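Local coordinates for protein fatty acid synthase 1, isoform A (Drosophila melanogaster, PDB 6FN6) that probably builds long-chain saturated fatty acids from acetyl-CoA and malonyl-CoA using NADPH, this piece being its dehydratase, enoylreductase and ketoreductase region, at residues D631-F643 and A655-A668. Residues are numbered along the deposited sequence; the frame is centred on the assembly and turned at random.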
loop_
_atom_site.group_PDB
_atom_site.type_symbol
_atom_site.label_atom_id
_atom_site.label_comp_id
_atom_site.label_asym_id
_atom_site.label_seq_id
_atom_site.Cartn_x
_atom_site.Cartn_y
_atom_site.Cartn_z
ATOM N N ASP A 631 -17.785 -1.704 24.630
ATOM C CA ASP A 631 -17.541 -0.810 25.759
ATOM C C ASP A 631 -16.567 -1.390 26.784
ATOM O O ASP A 631 -16.672 -1.099 27.976
ATOM C CB ASP A 631 -18.865 -0.463 26.447
ATOM C CG ASP A 631 -19.604 -1.691 26.950
ATOM O OD1 ASP A 631 -18.980 -2.768 27.060
ATOM O OD2 ASP A 631 -20.813 -1.576 27.240
ATOM N N LEU A 632 -15.621 -2.202 26.328
ATOM C CA LEU A 632 -14.692 -2.858 27.240
ATOM C C LEU A 632 -13.693 -1.858 27.817
ATOM O O LEU A 632 -13.183 -2.049 28.921
ATOM C CB LEU A 632 -13.955 -3.996 26.534
ATOM C CG LEU A 632 -14.831 -5.158 26.052
ATOM C CD1 LEU A 632 -14.043 -6.093 25.144
ATOM C CD2 LEU A 632 -15.416 -5.924 27.230
ATOM N N ALA A 633 -13.412 -0.794 27.070
ATOM C CA ALA A 633 -12.507 0.250 27.540
ATOM C C ALA A 633 -12.983 0.808 28.882
ATOM O O ALA A 633 -12.177 1.248 29.703
ATOM C CB ALA A 633 -12.396 1.360 26.509
ATOM N N GLU A 634 -14.296 0.804 29.089
ATOM C CA GLU A 634 -14.884 1.239 30.353
ATOM C C GLU A 634 -14.739 0.184 31.451
ATOM O O GLU A 634 -14.558 0.516 32.622
ATOM C CB GLU A 634 -16.365 1.582 30.163
ATOM C CG GLU A 634 -16.632 2.716 29.182
ATOM C CD GLU A 634 -16.581 4.083 29.843
ATOM O OE1 GLU A 634 -15.925 4.212 30.900
ATOM O OE2 GLU A 634 -17.198 5.029 29.308
ATOM N N GLN A 635 -14.809 -1.086 31.065
ATOM C CA GLN A 635 -14.878 -2.183 32.028
ATOM C C GLN A 635 -13.545 -2.454 32.727
ATOM O O GLN A 635 -12.480 -2.105 32.218
ATOM C CB GLN A 635 -15.345 -3.463 31.325
ATOM C CG GLN A 635 -16.684 -3.343 30.607
ATOM C CD GLN A 635 -17.866 -3.372 31.556
ATOM O OE1 GLN A 635 -17.821 -4.017 32.603
ATOM N NE2 GLN A 635 -18.934 -2.671 31.191
ATOM N N ASP A 636 -13.625 -3.081 33.897
ATOM C CA ASP A 636 -12.441 -3.468 34.662
ATOM C C ASP A 636 -12.027 -4.897 34.314
ATOM O O ASP A 636 -10.844 -5.190 34.145
ATOM C CB ASP A 636 -12.708 -3.350 36.165
ATOM C CG ASP A 636 -12.414 -1.963 36.709
ATOM O OD1 ASP A 636 -11.502 -1.289 36.184
ATOM O OD2 ASP A 636 -13.102 -1.545 37.663
ATOM N N CYS A 637 -13.017 -5.780 34.224
ATOM C CA CYS A 637 -12.799 -7.185 33.898
ATOM C C CYS A 637 -12.847 -7.395 32.387
ATOM O O CYS A 637 -13.926 -7.450 31.802
ATOM C CB CYS A 637 -13.850 -8.055 34.593
ATOM S SG CYS A 637 -13.954 -9.767 34.015
ATOM N N VAL A 638 -11.679 -7.480 31.753
ATOM C CA VAL A 638 -11.610 -7.584 30.296
ATOM C C VAL A 638 -10.761 -8.761 29.809
ATOM O O VAL A 638 -10.857 -9.158 28.651
ATOM C CB VAL A 638 -11.079 -6.269 29.690
ATOM C CG1 VAL A 638 -12.044 -5.136 29.969
ATOM C CG2 VAL A 638 -9.704 -5.936 30.253
ATOM N N LEU A 639 -9.928 -9.314 30.682
ATOM C CA LEU A 639 -9.035 -10.398 30.289
ATOM C C LEU A 639 -9.815 -11.698 30.108
ATOM O O LEU A 639 -10.848 -11.902 30.745
ATOM C CB LEU A 639 -7.932 -10.580 31.335
ATOM C CG LEU A 639 -7.041 -9.355 31.583
ATOM C CD1 LEU A 639 -6.120 -9.587 32.776
ATOM C CD2 LEU A 639 -6.236 -8.983 30.348
ATOM N N GLY A 640 -9.327 -12.575 29.232
ATOM C CA GLY A 640 -9.964 -13.863 29.020
ATOM C C GLY A 640 -10.837 -13.903 27.782
ATOM O O GLY A 640 -11.927 -13.332 27.770
ATOM N N LEU A 641 -10.363 -14.587 26.744
ATOM C CA LEU A 641 -11.073 -14.630 25.472
ATOM C C LEU A 641 -11.819 -15.949 25.278
ATOM O O LEU A 641 -12.771 -16.029 24.499
ATOM C CB LEU A 641 -10.088 -14.420 24.325
ATOM C CG LEU A 641 -9.657 -12.975 24.056
ATOM C CD1 LEU A 641 -8.508 -12.965 23.067
ATOM C CD2 LEU A 641 -10.807 -12.120 23.553
ATOM N N GLU A 642 -11.375 -16.984 25.983
ATOM C CA GLU A 642 -11.971 -18.310 25.862
ATOM C C GLU A 642 -11.772 -19.106 27.143
ATOM O O GLU A 642 -10.989 -18.714 28.008
ATOM C CB GLU A 642 -11.362 -19.062 24.677
ATOM C CG GLU A 642 -9.867 -19.309 24.818
ATOM C CD GLU A 642 -9.241 -19.902 23.571
ATOM O OE1 GLU A 642 -9.898 -20.725 22.900
ATOM O OE2 GLU A 642 -8.085 -19.546 23.262
ATOM N N PHE A 643 -12.472 -20.231 27.257
ATOM C CA PHE A 643 -12.340 -21.085 28.430
ATOM C C PHE A 643 -12.951 -22.464 28.210
ATOM O O PHE A 643 -13.810 -22.652 27.348
ATOM C CB PHE A 643 -13.006 -20.433 29.646
ATOM C CG PHE A 643 -14.508 -20.389 29.564
ATOM C CD1 PHE A 643 -15.271 -21.455 30.013
ATOM C CD2 PHE A 643 -15.158 -19.285 29.041
ATOM C CE1 PHE A 643 -16.649 -21.421 29.939
ATOM C CE2 PHE A 643 -16.538 -19.246 28.967
ATOM C CZ PHE A 643 -17.283 -20.316 29.416
ATOM N N ALA A 655 -15.883 -22.727 25.356
ATOM C CA ALA A 655 -16.543 -21.550 24.803
ATOM C C ALA A 655 -15.571 -20.483 24.320
ATOM O O ALA A 655 -14.372 -20.533 24.595
ATOM C CB ALA A 655 -17.474 -20.955 25.843
ATOM N N MET A 656 -16.123 -19.507 23.607
ATOM C CA MET A 656 -15.373 -18.360 23.119
ATOM C C MET A 656 -16.163 -17.096 23.435
ATOM O O MET A 656 -17.368 -17.032 23.187
ATOM C CB MET A 656 -15.113 -18.477 21.617
ATOM C CG MET A 656 -14.318 -17.322 21.030
ATOM S SD MET A 656 -13.944 -17.536 19.284
ATOM C CE MET A 656 -15.590 -17.660 18.584
ATOM N N VAL A 657 -15.484 -16.101 23.996
ATOM C CA VAL A 657 -16.136 -14.868 24.423
ATOM C C VAL A 657 -15.274 -13.658 24.080
ATOM O O VAL A 657 -14.072 -13.794 23.858
ATOM C CB VAL A 657 -16.440 -14.904 25.927
ATOM C CG1 VAL A 657 -17.608 -15.836 26.213
ATOM C CG2 VAL A 657 -15.204 -15.346 26.701
ATOM N N PRO A 658 -15.885 -12.463 24.040
ATOM C CA PRO A 658 -15.114 -11.245 23.770
ATOM C C PRO A 658 -14.176 -10.878 24.910
ATOM O O PRO A 658 -13.110 -10.304 24.678
ATOM C CB PRO A 658 -16.195 -10.175 23.583
ATOM C CG PRO A 658 -17.381 -10.692 24.297
ATOM C CD PRO A 658 -17.326 -12.185 24.172
ATOM N N ALA A 659 -14.588 -11.183 26.135
ATOM C CA ALA A 659 -13.770 -10.908 27.303
ATOM C C ALA A 659 -14.312 -11.646 28.517
ATOM O O ALA A 659 -15.342 -12.315 28.434
ATOM C CB ALA A 659 -13.721 -9.414 27.568
ATOM N N LYS A 660 -13.591 -11.529 29.630
ATOM C CA LYS A 660 -14.087 -11.902 30.956
ATOM C C LYS A 660 -14.060 -13.404 31.237
ATOM O O LYS A 660 -14.753 -13.874 32.141
ATOM C CB LYS A 660 -15.514 -11.376 31.150
ATOM C CG LYS A 660 -15.653 -9.875 30.934
ATOM C CD LYS A 660 -17.102 -9.422 30.988
ATOM C CE LYS A 660 -17.210 -7.902 30.927
ATOM N NZ LYS A 660 -16.521 -7.228 32.067
ATOM N N SER A 661 -13.267 -14.160 30.483
ATOM C CA SER A 661 -13.192 -15.604 30.692
ATOM C C SER A 661 -12.146 -15.949 31.747
ATOM O O SER A 661 -12.145 -17.051 32.295
ATOM C CB SER A 661 -12.863 -16.332 29.387
ATOM O OG SER A 661 -11.462 -16.396 29.178
ATOM N N LEU A 662 -11.267 -14.997 32.040
ATOM C CA LEU A 662 -10.207 -15.231 33.008
ATOM C C LEU A 662 -10.745 -14.909 34.395
ATOM O O LEU A 662 -10.275 -13.996 35.074
ATOM C CB LEU A 662 -8.972 -14.391 32.683
ATOM C CG LEU A 662 -7.705 -14.712 33.478
ATOM C CD1 LEU A 662 -7.273 -16.159 33.276
ATOM C CD2 LEU A 662 -6.580 -13.769 33.088
ATOM N N ALA A 663 -11.750 -15.682 34.794
ATOM C CA ALA A 663 -12.440 -15.487 36.057
ATOM C C ALA A 663 -12.965 -16.827 36.549
ATOM O O ALA A 663 -12.935 -17.815 35.820
ATOM C CB ALA A 663 -13.575 -14.490 35.895
ATOM N N THR A 664 -13.434 -16.866 37.789
ATOM C CA THR A 664 -13.971 -18.099 38.350
ATOM C C THR A 664 -15.267 -18.493 37.645
ATOM O O THR A 664 -15.621 -19.670 37.591
ATOM C CB THR A 664 -14.231 -17.959 39.857
ATOM O OG1 THR A 664 -15.108 -16.851 40.091
ATOM C CG2 THR A 664 -12.921 -17.737 40.599
ATOM N N THR A 665 -15.970 -17.500 37.109
ATOM C CA THR A 665 -17.203 -17.740 36.368
ATOM C C THR A 665 -17.281 -16.802 35.170
ATOM O O THR A 665 -16.732 -15.701 35.198
ATOM C CB THR A 665 -18.451 -17.538 37.251
ATOM O OG1 THR A 665 -18.318 -16.327 38.007
ATOM C CG2 THR A 665 -18.630 -18.713 38.205
ATOM N N CYS A 666 -17.950 -17.248 34.112
ATOM C CA CYS A 666 -18.101 -16.437 32.910
ATOM C C CYS A 666 -19.463 -16.662 32.267
ATOM O O CYS A 666 -19.984 -17.779 32.268
ATOM C CB CYS A 666 -16.988 -16.747 31.905
ATOM S SG CYS A 666 -16.993 -15.671 30.443
ATOM N N VAL A 667 -20.046 -15.591 31.741
ATOM C CA VAL A 667 -21.291 -15.683 30.990
ATOM C C VAL A 667 -20.971 -15.841 29.507
ATOM O O VAL A 667 -20.430 -14.931 28.883
ATOM C CB VAL A 667 -22.183 -14.452 31.235
ATOM C CG1 VAL A 667 -23.471 -14.552 30.431
ATOM C CG2 VAL A 667 -22.490 -14.304 32.716
ATOM N N ALA A 668 -21.306 -17.002 28.952
ATOM C CA ALA A 668 -20.999 -17.306 27.558
ATOM C C ALA A 668 -22.261 -17.353 26.698
ATOM O O ALA A 668 -23.349 -17.654 27.190
ATOM C CB ALA A 668 -20.250 -18.627 27.465
#
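Phe643 and Ala655 form an antiparallel hydrogen-bonded pair: Ala655 N donates to Phe643 O at 2.9 Å, and Phe643 N returns a longer bond to Ala655 O. Towards the loop, Val657 N reaches Leu641 O at 2.8 Å and Ser661 N reaches Gly640 O, while Leu639 O accepts weak bonds from Lys660 N and Leu662 N. Ser661 supplies a side-chain bond, OG to Glu642 O at 2.6 Å, with the donor 51° above the carbonyl plane. Lys660 runs alongside Cys637, CG 3.5 Å from SG; a bend at chi4 (-61°) brings NZ within 2.6 Å of Cys637 O, in the carbonyl plane on a lone pair. An alanine in place of Lys660 would probably leave Cys637 O without this charged donor and thin the aliphatic cover of SG, since CG and the atoms beyond it would be gone. Strands 642-646 and 652-656 make a beta hairpin in the enoylreductase part, whose zinc-binding-dehydrogenase relationship suits a medium-chain dehydrogenase/reductase fold; strand 601-611 pairs with both 642-646 and 665-669. Glu642 turns its carboxylate from the hairpin to Cys690 N and Asn612 ND2. Apolar contact centres on the Phe643 ring, where Ala655 CB lies over one face, 4.0 Å from the centroid, as a CH-pi contact. Ala668 CB meets the edge at CZ, and Leu632 CD2 rests 3.9 Å from Ala659 CB. Cys666 SG makes an oblique sulfur-aromatic contact with Phe643, 4.9 Å from the centroid.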